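Local coordinates for protein PilX (Neisseria meningitidis, PDB 2OPE) that acts as a minor pilin of type IV pili and probably modulates their adhesive and aggregative properties in this bacterial pathogen, at residues E69-K81 with Y86-G98. Sequence-based numbering, arbitrary orientation.
Sequences EKPRAYSLVGVPK and YTLSVWMNSVGDG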
loop_
_atom_site.group_PDB
_atom_site.type_symbol
_atom_site.label_atom_id
_atom_site.label_comp_id
_atom_site.label_asym_id
_atom_site.label_seq_id
_atom_site.Cartn_x
_atom_site.Cartn_y
_atom_site.Cartn_z
ATOM N N GLU A 69 -16.805 0.286 8.159
ATOM C CA GLU A 69 -17.476 -0.845 8.804
ATOM C C GLU A 69 -17.085 -2.165 8.102
ATOM O O GLU A 69 -17.413 -3.279 8.561
ATOM C CB GLU A 69 -18.992 -0.611 8.875
ATOM C CG GLU A 69 -19.655 -1.208 10.105
ATOM C CD GLU A 69 -19.296 -0.526 11.453
ATOM O OE1 GLU A 69 -19.168 -1.264 12.458
ATOM O OE2 GLU A 69 -19.171 0.721 11.523
ATOM N N LYS A 70 -16.350 -2.024 6.999
ATOM C CA LYS A 70 -15.730 -3.152 6.341
ATOM C C LYS A 70 -14.218 -2.933 6.292
ATOM O O LYS A 70 -13.628 -2.809 5.196
ATOM C CB LYS A 70 -16.295 -3.304 4.921
ATOM C CG LYS A 70 -16.277 -4.736 4.360
ATOM C CD LYS A 70 -16.262 -4.751 2.864
ATOM C CE LYS A 70 -16.676 -6.126 2.299
ATOM N NZ LYS A 70 -16.281 -6.309 0.850
ATOM N N PRO A 71 -13.564 -2.889 7.467
ATOM C CA PRO A 71 -12.116 -2.602 7.487
ATOM C C PRO A 71 -11.250 -3.703 6.881
ATOM O O PRO A 71 -10.118 -3.435 6.522
ATOM C CB PRO A 71 -11.799 -2.461 8.979
ATOM C CG PRO A 71 -12.869 -3.187 9.671
ATOM C CD PRO A 71 -14.103 -3.110 8.818
ATOM N N ARG A 72 -11.766 -4.927 6.781
ATOM C CA ARG A 72 -11.023 -6.022 6.162
ATOM C C ARG A 72 -10.847 -5.813 4.677
ATOM O O ARG A 72 -9.936 -6.408 4.075
ATOM C CB ARG A 72 -11.701 -7.362 6.438
ATOM C CG ARG A 72 -11.656 -7.745 7.940
ATOM C CD ARG A 72 -12.330 -9.079 8.242
ATOM N NE ARG A 72 -11.886 -9.526 9.554
ATOM C CZ ARG A 72 -12.448 -9.126 10.675
ATOM N NH1 ARG A 72 -11.980 -9.532 11.839
ATOM N NH2 ARG A 72 -13.474 -8.305 10.626
ATOM N N ALA A 73 -11.732 -5.001 4.076
ATOM C CA ALA A 73 -11.545 -4.490 2.706
ATOM C C ALA A 73 -10.789 -3.180 2.780
ATOM O O ALA A 73 -11.393 -2.127 3.014
ATOM C CB ALA A 73 -12.844 -4.256 2.042
ATOM N N TYR A 74 -9.476 -3.232 2.621
ATOM C CA TYR A 74 -8.668 -2.006 2.594
ATOM C C TYR A 74 -7.695 -2.164 1.421
ATOM O O TYR A 74 -7.571 -3.235 0.837
ATOM C CB TYR A 74 -7.896 -1.771 3.914
ATOM C CG TYR A 74 -6.899 -2.919 4.225
ATOM C CD1 TYR A 74 -5.663 -2.985 3.561
ATOM C CD2 TYR A 74 -7.224 -3.952 5.118
ATOM C CE1 TYR A 74 -4.769 -4.006 3.791
ATOM C CE2 TYR A 74 -6.316 -4.996 5.356
ATOM C CZ TYR A 74 -5.077 -5.018 4.670
ATOM O OH TYR A 74 -4.169 -6.055 4.812
ATOM N N SER A 75 -7.007 -1.089 1.098
ATOM C CA SER A 75 -5.894 -1.132 0.182
ATOM C C SER A 75 -4.687 -0.395 0.775
ATOM O O SER A 75 -4.822 0.467 1.650
ATOM C CB SER A 75 -6.302 -0.509 -1.130
ATOM O OG SER A 75 -6.696 0.795 -0.915
ATOM N N LEU A 76 -3.507 -0.768 0.310
ATOM C CA LEU A 76 -2.301 -0.098 0.684
ATOM C C LEU A 76 -1.842 0.726 -0.495
ATOM O O LEU A 76 -1.834 0.258 -1.624
ATOM C CB LEU A 76 -1.225 -1.116 1.056
ATOM C CG LEU A 76 -1.510 -2.073 2.205
ATOM C CD1 LEU A 76 -0.393 -3.170 2.292
ATOM C CD2 LEU A 76 -1.613 -1.292 3.496
ATOM N N VAL A 77 -1.438 1.958 -0.225
ATOM C CA VAL A 77 -0.876 2.842 -1.246
ATOM C C VAL A 77 0.618 3.117 -0.925
ATOM O O VAL A 77 0.982 3.435 0.191
ATOM C CB VAL A 77 -1.724 4.152 -1.302
ATOM C CG1 VAL A 77 -1.140 5.181 -2.193
ATOM C CG2 VAL A 77 -3.157 3.836 -1.727
ATOM N N GLY A 78 1.509 2.932 -1.891
ATOM C CA GLY A 78 2.923 3.202 -1.626
ATOM C C GLY A 78 3.314 4.309 -2.590
ATOM O O GLY A 78 3.202 4.140 -3.799
ATOM N N VAL A 79 3.740 5.467 -2.090
ATOM C CA VAL A 79 4.112 6.529 -3.032
ATOM C C VAL A 79 5.381 7.213 -2.594
ATOM O O VAL A 79 5.756 7.173 -1.405
ATOM C CB VAL A 79 2.965 7.560 -3.230
ATOM C CG1 VAL A 79 1.728 6.848 -3.781
ATOM C CG2 VAL A 79 2.659 8.384 -1.910
ATOM N N PRO A 80 6.081 7.819 -3.554
ATOM C CA PRO A 80 7.345 8.456 -3.247
ATOM C C PRO A 80 7.134 9.659 -2.322
ATOM O O PRO A 80 6.116 10.325 -2.434
ATOM C CB PRO A 80 7.827 8.920 -4.627
ATOM C CG PRO A 80 7.062 8.082 -5.606
ATOM C CD PRO A 80 5.762 7.859 -4.994
ATOM N N LYS A 81 8.073 9.904 -1.412
ATOM C CA LYS A 81 8.093 11.117 -0.599
ATOM C C LYS A 81 8.094 12.388 -1.464
ATOM O O LYS A 81 8.712 12.428 -2.532
ATOM C CB LYS A 81 9.330 11.125 0.305
ATOM C CG LYS A 81 9.088 10.404 1.616
ATOM C CD LYS A 81 10.356 9.866 2.239
ATOM C CE LYS A 81 10.181 9.638 3.736
ATOM N NZ LYS A 81 8.902 8.976 4.024
ATOM N N TYR A 86 11.011 11.172 -7.654
ATOM C CA TYR A 86 10.518 9.828 -7.952
ATOM C C TYR A 86 9.017 9.897 -8.224
ATOM O O TYR A 86 8.294 10.741 -7.647
ATOM C CB TYR A 86 10.889 8.853 -6.815
ATOM C CG TYR A 86 12.271 8.177 -6.945
ATOM C CD1 TYR A 86 13.280 8.703 -7.734
ATOM C CD2 TYR A 86 12.537 6.994 -6.279
ATOM C CE1 TYR A 86 14.527 8.046 -7.843
ATOM C CE2 TYR A 86 13.724 6.330 -6.386
ATOM C CZ TYR A 86 14.725 6.837 -7.152
ATOM O OH TYR A 86 15.923 6.123 -7.211
ATOM N N THR A 87 8.565 9.023 -9.117
ATOM C CA THR A 87 7.153 8.946 -9.530
ATOM C C THR A 87 6.477 7.551 -9.372
ATOM O O THR A 87 5.287 7.455 -9.002
ATOM C CB THR A 87 6.993 9.349 -11.015
ATOM O OG1 THR A 87 7.919 8.585 -11.794
ATOM C CG2 THR A 87 7.250 10.873 -11.244
ATOM N N LEU A 88 7.232 6.492 -9.673
ATOM C CA LEU A 88 6.688 5.153 -9.690
ATOM C C LEU A 88 6.092 4.881 -8.329
ATOM O O LEU A 88 6.703 5.205 -7.306
ATOM C CB LEU A 88 7.771 4.098 -10.016
ATOM C CG LEU A 88 8.473 4.154 -11.385
ATOM C CD1 LEU A 88 9.461 3.031 -11.608
ATOM C CD2 LEU A 88 7.466 4.250 -12.538
ATOM N N SER A 89 4.933 4.227 -8.326
ATOM C CA SER A 89 4.226 3.952 -7.091
ATOM C C SER A 89 3.665 2.531 -7.115
ATOM O O SER A 89 3.890 1.788 -8.072
ATOM C CB SER A 89 3.133 4.994 -6.876
ATOM O OG SER A 89 3.697 6.305 -6.964
ATOM N N VAL A 90 2.962 2.148 -6.044
ATOM C CA VAL A 90 2.343 0.831 -5.933
ATOM C C VAL A 90 1.030 1.005 -5.173
ATOM O O VAL A 90 0.943 1.897 -4.292
ATOM C CB VAL A 90 3.284 -0.113 -5.159
ATOM C CG1 VAL A 90 2.616 -1.393 -4.760
ATOM C CG2 VAL A 90 4.552 -0.389 -5.982
ATOM N N TRP A 91 0.001 0.205 -5.508
ATOM C CA TRP A 91 -1.094 0.003 -4.554
ATOM C C TRP A 91 -1.475 -1.469 -4.515
ATOM O O TRP A 91 -1.139 -2.230 -5.428
ATOM C CB TRP A 91 -2.316 0.929 -4.808
ATOM C CG TRP A 91 -3.169 0.528 -5.996
ATOM C CD1 TRP A 91 -2.942 0.833 -7.312
ATOM C CD2 TRP A 91 -4.367 -0.284 -5.972
ATOM N NE1 TRP A 91 -3.932 0.279 -8.108
ATOM C CE2 TRP A 91 -4.799 -0.434 -7.313
ATOM C CE3 TRP A 91 -5.084 -0.938 -4.956
ATOM C CZ2 TRP A 91 -5.933 -1.196 -7.656
ATOM C CZ3 TRP A 91 -6.204 -1.665 -5.299
ATOM C CH2 TRP A 91 -6.614 -1.796 -6.638
ATOM N N MET A 92 -2.180 -1.872 -3.464
ATOM C CA MET A 92 -2.718 -3.237 -3.391
ATOM C C MET A 92 -3.945 -3.390 -2.458
ATOM O O MET A 92 -4.212 -2.557 -1.571
ATOM C CB MET A 92 -1.586 -4.276 -3.073
ATOM C CG MET A 92 -0.875 -4.030 -1.720
ATOM S SD MET A 92 0.529 -5.089 -1.302
ATOM C CE MET A 92 1.707 -4.848 -2.628
ATOM N N ASN A 93 -4.692 -4.457 -2.745
ATOM C CA ASN A 93 -5.842 -5.031 -2.018
ATOM C C ASN A 93 -5.428 -5.760 -0.750
ATOM O O ASN A 93 -4.357 -6.370 -0.753
ATOM C CB ASN A 93 -6.432 -6.200 -2.917
ATOM C CG ASN A 93 -7.511 -5.713 -3.759
ATOM O OD1 ASN A 93 -8.048 -4.671 -3.416
ATOM N ND2 ASN A 93 -7.821 -6.359 -4.887
ATOM N N SER A 94 -6.312 -5.817 0.250
ATOM C CA SER A 94 -6.178 -6.822 1.310
ATOM C C SER A 94 -6.395 -8.199 0.803
ATOM O O SER A 94 -6.102 -9.141 1.516
ATOM C CB SER A 94 -7.184 -6.634 2.446
ATOM O OG SER A 94 -8.462 -6.393 1.927
ATOM N N VAL A 95 -6.978 -8.313 -0.390
ATOM C CA VAL A 95 -7.277 -9.594 -1.023
ATOM C C VAL A 95 -6.077 -10.121 -1.835
ATOM O O VAL A 95 -6.070 -11.244 -2.322
ATOM C CB VAL A 95 -8.529 -9.468 -1.946
ATOM C CG1 VAL A 95 -8.533 -10.567 -2.951
ATOM C CG2 VAL A 95 -9.818 -9.516 -1.124
ATOM N N GLY A 96 -5.085 -9.277 -2.043
ATOM C CA GLY A 96 -3.838 -9.724 -2.651
ATOM C C GLY A 96 -3.553 -9.254 -4.062
ATOM O O GLY A 96 -2.479 -9.526 -4.577
ATOM N N ASP A 97 -4.491 -8.547 -4.701
ATOM C CA ASP A 97 -4.221 -7.973 -6.021
ATOM C C ASP A 97 -3.360 -6.725 -5.868
ATOM O O ASP A 97 -3.785 -5.759 -5.257
ATOM C CB ASP A 97 -5.500 -7.618 -6.750
ATOM C CG ASP A 97 -6.538 -8.711 -6.680
ATOM O OD1 ASP A 97 -7.695 -8.407 -6.311
ATOM O OD2 ASP A 97 -6.193 -9.882 -7.003
ATOM N N GLY A 98 -2.160 -6.755 -6.446
ATOM C CA GLY A 98 -1.234 -5.637 -6.403
ATOM C C GLY A 98 -0.893 -5.039 -7.757
ATOM O O GLY A 98 -1.061 -5.688 -8.797
#
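At the open end of this antiparallel hairpin, Ser94 reaches onto the segment 69-81 with both its side-chain atoms. Its CB lies over one face of the Tyr74 ring, 3.5 Å from the ring centroid and 17° off the normal, a CH-pi contact. With chi1 at 45°, OG sits between the backbone N and carbonyl carbon and is aimed at the turn before Tyr74: it donates to Arg72 O at 2.6 Å, in the carbonyl plane and on a lone pair, while Tyr74 N gives OG a weak, long bond. Ser94 N returns to Tyr74 O. Further along, Met92 N bonds to Leu76 O, the return bond being less certain, and Gly78 and Val90 exchange two backbone bonds. Leu76 and Met92 cross at a slant on one face of the sheet, CB to CG 4.0 Å. On the other, Trp91 brings CE3 within 4.0 Å of Ser75 CB, and its NE1 is taken by Leu111 O. At the end nearest the connecting loop Pro80 packs its CB 3.8 Å from Tyr86 CB, and Ser89 OG, bonded to Thr87 O, lies against Pro80 CD. These are two inner strands of the antiparallel pilin sheet, 74-80 beside 59-65 and 89-93 beside 98-101; helix 5-28 packs on Leu76 and Met92 through Met16 and holds Tyr74 OH through Asn20.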